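Local coordinates for biofilm-associated surface protein (Staphylococcus aureus, PDB 7C7U) that probably helps staphylococci adhere and build biofilms as a cell wall-anchored surface protein that binds calcium and is linked to functional amyloid formation, at residues V433-Q437 with D508-T512; Q461-N467 with Y496-S502. One frame throughout, in Å; residues are numbered along the deposited sequence.

Contact 1 (V433-Q437 with D508-T512); sequences VGKPQ and DEVNT. With CA (calcium ion), chain G.
Val433 and Glu509 meet at a calcium ion, at the junction where the calcium-binding loops preceding residue 433 run into a beta-sandwich-like domain. The carbonyl oxygen of Val433 and the carboxylate OE1 of Glu509 each coordinate the metal at 2.3 Å. The two oxygens therefore lie only 3.0 Å apart, Val433 O to Glu509 OE1, a closeness that the cation between them makes tolerable. Asp414, Asp416, Glu423 and Ser430 complete the site, so one ion ties the acidic loops to the first residue of strand 509-516. In Glu509 a bend at chi2 (-69°) turns the carboxylate toward Val433 O and the calcium, with CG against the carbonyls of Val433 and Gly434; CG lies 3.8 Å from Val433 CG1, the two side chains sliding past each other in opposite directions. Its second oxygen, OE2, forms a salt bridge with Lys418, which probably helps fix the rotation of the carboxylate.

Beyond the metal, the ring of Pro436 rests on the strand backbone, with CG 3.4 Å from Glu509 O, and the ring also touches Ile500. Gly434 O is buried here against Glu509 CB and has no polar partner. The segments run nearly parallel, but within this contact a side chain supplies the single direct hydrogen bond: Asn511 ND2 donates to Pro436 O, in the carbonyl plane but somewhat bent, with 142° at the hydrogen. The amide of Gln437 stands steeply to that of Asn511, their planes 78° apart, and a water joins Gln437 OE1 to Asn511 ND2. At the other end of the same amide, the extended Lys435 chain crosses at about a right angle, bringing CE to 3.5 Å from Asn511 OD1.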
# COMPACT_ATOMS: atom_id res chain seq x y z
N VAL A 433 10.09 -5.79 -14.54
CA VAL A 433 11.03 -6.07 -15.62
C VAL A 433 10.22 -6.17 -16.92
O VAL A 433 9.47 -7.12 -17.12
CB VAL A 433 11.82 -7.37 -15.38
CG1 VAL A 433 12.72 -7.70 -16.61
CG2 VAL A 433 12.64 -7.27 -14.10
N GLY A 434 10.41 -5.19 -17.81
CA GLY A 434 9.75 -5.20 -19.10
C GLY A 434 10.31 -6.20 -20.11
O GLY A 434 10.96 -7.18 -19.74
N LYS A 435 10.05 -5.96 -21.39
CA LYS A 435 10.41 -6.90 -22.45
C LYS A 435 11.84 -6.65 -22.91
O LYS A 435 12.18 -5.52 -23.29
CB LYS A 435 9.45 -6.76 -23.62
CG LYS A 435 9.56 -7.86 -24.67
CD LYS A 435 8.61 -7.57 -25.81
CE LYS A 435 8.54 -8.74 -26.78
NZ LYS A 435 7.82 -8.34 -28.03
N PRO A 436 12.69 -7.66 -22.91
CA PRO A 436 14.06 -7.45 -23.38
C PRO A 436 14.08 -7.13 -24.86
O PRO A 436 13.19 -7.54 -25.62
CB PRO A 436 14.75 -8.79 -23.08
CG PRO A 436 13.66 -9.81 -23.10
CD PRO A 436 12.40 -9.08 -22.63
N GLN A 437 15.10 -6.38 -25.28
CA GLN A 437 15.32 -6.03 -26.69
C GLN A 437 16.78 -6.29 -27.05
O GLN A 437 17.68 -5.95 -26.29
CB GLN A 437 14.97 -4.55 -26.98
CG GLN A 437 13.57 -4.09 -26.51
CD GLN A 437 12.47 -4.67 -27.36
OE1 GLN A 437 12.72 -5.09 -28.49
NE2 GLN A 437 11.24 -4.69 -26.84
N ASP A 508 11.02 -16.16 -17.09
CA ASP A 508 11.85 -15.06 -17.58
C ASP A 508 11.03 -14.15 -18.49
O ASP A 508 10.06 -14.58 -19.11
CB ASP A 508 13.06 -15.59 -18.36
CG ASP A 508 13.91 -16.55 -17.55
OD1 ASP A 508 13.85 -16.50 -16.29
OD2 ASP A 508 14.62 -17.36 -18.17
N GLU A 509 11.45 -12.90 -18.58
CA GLU A 509 10.98 -12.03 -19.65
C GLU A 509 11.77 -12.34 -20.91
O GLU A 509 13.01 -12.36 -20.87
CB GLU A 509 11.13 -10.56 -19.25
CG GLU A 509 10.17 -10.11 -18.11
CD GLU A 509 8.71 -10.08 -18.54
OE1 GLU A 509 7.86 -9.57 -17.78
OE2 GLU A 509 8.39 -10.55 -19.65
N VAL A 510 11.07 -12.59 -22.03
CA VAL A 510 11.69 -13.12 -23.24
C VAL A 510 11.39 -12.22 -24.43
O VAL A 510 10.36 -11.54 -24.51
CB VAL A 510 11.23 -14.56 -23.55
CG1 VAL A 510 11.74 -15.55 -22.51
CG2 VAL A 510 9.71 -14.63 -23.67
N ASN A 511 12.32 -12.24 -25.39
CA ASN A 511 12.11 -11.75 -26.74
C ASN A 511 12.98 -12.62 -27.65
O ASN A 511 13.82 -13.39 -27.17
CB ASN A 511 12.46 -10.26 -26.85
CG ASN A 511 11.84 -9.58 -28.07
OD1 ASN A 511 11.07 -10.18 -28.80
ND2 ASN A 511 12.20 -8.32 -28.28
N THR A 512 12.77 -12.51 -28.96
CA THR A 512 13.60 -13.22 -29.93
C THR A 512 14.38 -12.25 -30.80
O THR A 512 13.96 -11.12 -31.04
CB THR A 512 12.78 -14.15 -30.83
OG1 THR A 512 11.73 -13.41 -31.45
CG2 THR A 512 12.20 -15.31 -30.01
CA CA G . 7.24 -7.64 -16.65
O HOH W 1 8.64 -9.57 -29.96
O HOH W 2 10.92 -6.57 -30.43

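Contact 2 (Q461-N467 with Y496-S502); sequences QTAKVIN and YTIAIDS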
# COMPACT_ATOMS: atom_id res chain seq x y z
N GLN A 461 19.21 -9.11 -12.42
CA GLN A 461 18.78 -10.02 -13.47
C GLN A 461 19.97 -10.68 -14.14
O GLN A 461 21.08 -10.12 -14.16
CB GLN A 461 17.95 -9.30 -14.53
CG GLN A 461 16.91 -8.35 -13.97
CD GLN A 461 15.72 -9.08 -13.39
OE1 GLN A 461 15.19 -10.03 -13.98
NE2 GLN A 461 15.28 -8.64 -12.21
N THR A 462 19.74 -11.87 -14.69
CA THR A 462 20.69 -12.56 -15.54
C THR A 462 20.09 -12.72 -16.93
O THR A 462 18.97 -13.23 -17.09
CB THR A 462 21.07 -13.93 -14.95
OG1 THR A 462 21.60 -13.74 -13.63
CG2 THR A 462 22.12 -14.64 -15.84
N ALA A 463 20.84 -12.30 -17.94
CA ALA A 463 20.43 -12.45 -19.32
C ALA A 463 21.05 -13.72 -19.89
O ALA A 463 22.23 -14.01 -19.65
CB ALA A 463 20.84 -11.24 -20.17
N LYS A 464 20.25 -14.45 -20.65
CA LYS A 464 20.65 -15.71 -21.26
C LYS A 464 20.30 -15.67 -22.73
O LYS A 464 19.20 -15.23 -23.10
CB LYS A 464 19.95 -16.91 -20.60
CG LYS A 464 20.01 -16.96 -19.07
CD LYS A 464 18.79 -17.67 -18.55
CE LYS A 464 18.85 -17.93 -17.06
NZ LYS A 464 17.54 -18.52 -16.63
N VAL A 465 21.22 -16.14 -23.57
CA VAL A 465 20.96 -16.38 -24.98
C VAL A 465 20.77 -17.88 -25.17
O VAL A 465 21.63 -18.68 -24.79
CB VAL A 465 22.09 -15.82 -25.87
CG1 VAL A 465 21.83 -16.13 -27.35
CG2 VAL A 465 22.21 -14.31 -25.66
N ILE A 466 19.62 -18.25 -25.71
CA ILE A 466 19.18 -19.64 -25.82
C ILE A 466 18.78 -19.88 -27.28
O ILE A 466 18.05 -19.07 -27.86
CB ILE A 466 17.99 -19.94 -24.88
CG1 ILE A 466 18.33 -19.57 -23.43
CG2 ILE A 466 17.57 -21.39 -24.97
CD1 ILE A 466 17.09 -19.50 -22.55
N ASN A 467 19.29 -20.96 -27.87
CA ASN A 467 18.95 -21.28 -29.25
C ASN A 467 17.55 -21.92 -29.33
O ASN A 467 16.90 -22.19 -28.31
CB ASN A 467 20.03 -22.16 -29.88
CG ASN A 467 20.05 -23.59 -29.34
OD1 ASN A 467 19.10 -24.06 -28.72
ND2 ASN A 467 21.16 -24.28 -29.56
N TYR A 496 17.01 -16.90 -32.05
CA TYR A 496 17.46 -17.08 -30.68
C TYR A 496 16.55 -16.33 -29.72
O TYR A 496 15.87 -15.37 -30.10
CB TYR A 496 18.91 -16.58 -30.52
CG TYR A 496 19.92 -17.48 -31.16
CD1 TYR A 496 20.00 -17.61 -32.55
CD2 TYR A 496 20.80 -18.22 -30.38
CE1 TYR A 496 20.95 -18.47 -33.16
CE2 TYR A 496 21.74 -19.07 -30.96
CZ TYR A 496 21.80 -19.19 -32.35
OH TYR A 496 22.73 -20.03 -32.91
N THR A 497 16.53 -16.79 -28.47
CA THR A 497 15.80 -16.12 -27.39
C THR A 497 16.78 -15.36 -26.51
O THR A 497 17.83 -15.90 -26.14
CB THR A 497 15.03 -17.13 -26.53
OG1 THR A 497 14.16 -17.90 -27.35
CG2 THR A 497 14.23 -16.42 -25.43
N ILE A 498 16.44 -14.11 -26.19
CA ILE A 498 17.11 -13.37 -25.13
C ILE A 498 16.17 -13.40 -23.93
O ILE A 498 15.06 -12.86 -23.99
CB ILE A 498 17.48 -11.94 -25.54
CG1 ILE A 498 18.06 -11.16 -24.35
CG2 ILE A 498 16.33 -11.19 -26.22
CD1 ILE A 498 19.37 -11.77 -23.82
N ALA A 499 16.60 -14.07 -22.86
CA ALA A 499 15.78 -14.30 -21.68
C ALA A 499 16.39 -13.58 -20.48
O ALA A 499 17.60 -13.71 -20.24
CB ALA A 499 15.64 -15.79 -21.37
N ILE A 500 15.55 -12.85 -19.75
CA ILE A 500 15.95 -12.08 -18.57
C ILE A 500 15.37 -12.77 -17.34
O ILE A 500 14.14 -12.80 -17.14
CB ILE A 500 15.48 -10.62 -18.66
CG1 ILE A 500 15.75 -10.05 -20.06
CG2 ILE A 500 16.20 -9.78 -17.61
CD1 ILE A 500 17.22 -9.96 -20.43
N ASP A 501 16.26 -13.29 -16.50
CA ASP A 501 15.92 -14.18 -15.40
C ASP A 501 16.04 -13.42 -14.09
O ASP A 501 17.12 -12.93 -13.74
CB ASP A 501 16.83 -15.41 -15.42
CG ASP A 501 16.48 -16.46 -14.36
OD1 ASP A 501 15.81 -16.14 -13.36
OD2 ASP A 501 16.91 -17.61 -14.54
N SER A 502 14.92 -13.32 -13.37
CA SER A 502 14.87 -12.76 -12.02
C SER A 502 14.92 -13.88 -11.00
O SER A 502 14.38 -14.96 -11.24
CB SER A 502 13.58 -11.94 -11.83
OG SER A 502 13.29 -11.73 -10.45
O HOH W 3 12.54 -8.69 -10.26
O HOH W 4 12.97 -11.13 -15.43
O HOH W 5 22.85 -22.70 -31.26
O HOH W 6 14.71 -20.30 -27.54
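Strands 462-466 and 496-501 pair as antiparallel neighbours in the sheet of a beta-sandwich-like domain, their axes approaching to 4.6 Å and their N-to-C directions 157° apart, with Thr462-Asp501, Lys464-Ala499 and Ile466-Thr497 as hydrogen-bonded pairs, each closed by two N-H...O bonds. The intervening non-hydrogen-bonded pairs, Ala463-Ile500 and Val465-Ile498, send their side chains to the buried face. There Ala463 CB lies against both isoleucine ends, 3.8 Å from Ile500 CD1 and 4.0 Å from Ile498 CD1, and Phe484 and Val486 of strand 483-487 pack onto this layer.

The other face is more polar. Lys464 runs out extended beyond CG and crosses diagonally to Asp501, where NZ and OD2 form a salt bridge modelled very short; Asp508 offers the ammonium group a weaker, longer ion pair. Beside it, Ile466 CD1 packs on Ala499 CB.

Side chains also close both ends of the ladder. Tyr496 lies obliquely beside Asn467 CB, its hydroxyl bonded to Pro492 O and water-linked to Asn467 ND2, while Asn467 OD1 accepts from Thr471 N. At the opposite end Gln461 NE2 is hydrogen-bonded to Ala459 O, CB touches Ile500 CG2 at 3.6 Å, and a water bridges Gln461 OE1 to Ile500 O.

In the fold
From the N terminus the chain passes through the calcium-binding loops and helix 420-427 before reaching residues 433-437, which lead into strand 437-442. Seventy residues later strand 509-516 returns beside them, and contact 1 closes that long loop. Contact 2 lies wholly within it, closing a shorter excursion of 28 residues between 461-467 and 496-502. Strands 494-501 and 509-516 follow each other in the chain and are sheet neighbours, so the contacts touch directly: Glu509 O lies 2.8 Å from Ile500 N and Asn511 O 2.9 Å from Ile498 N. Together they carry one sheet from strand 462-466 across to the metal-bound entrance of the domain.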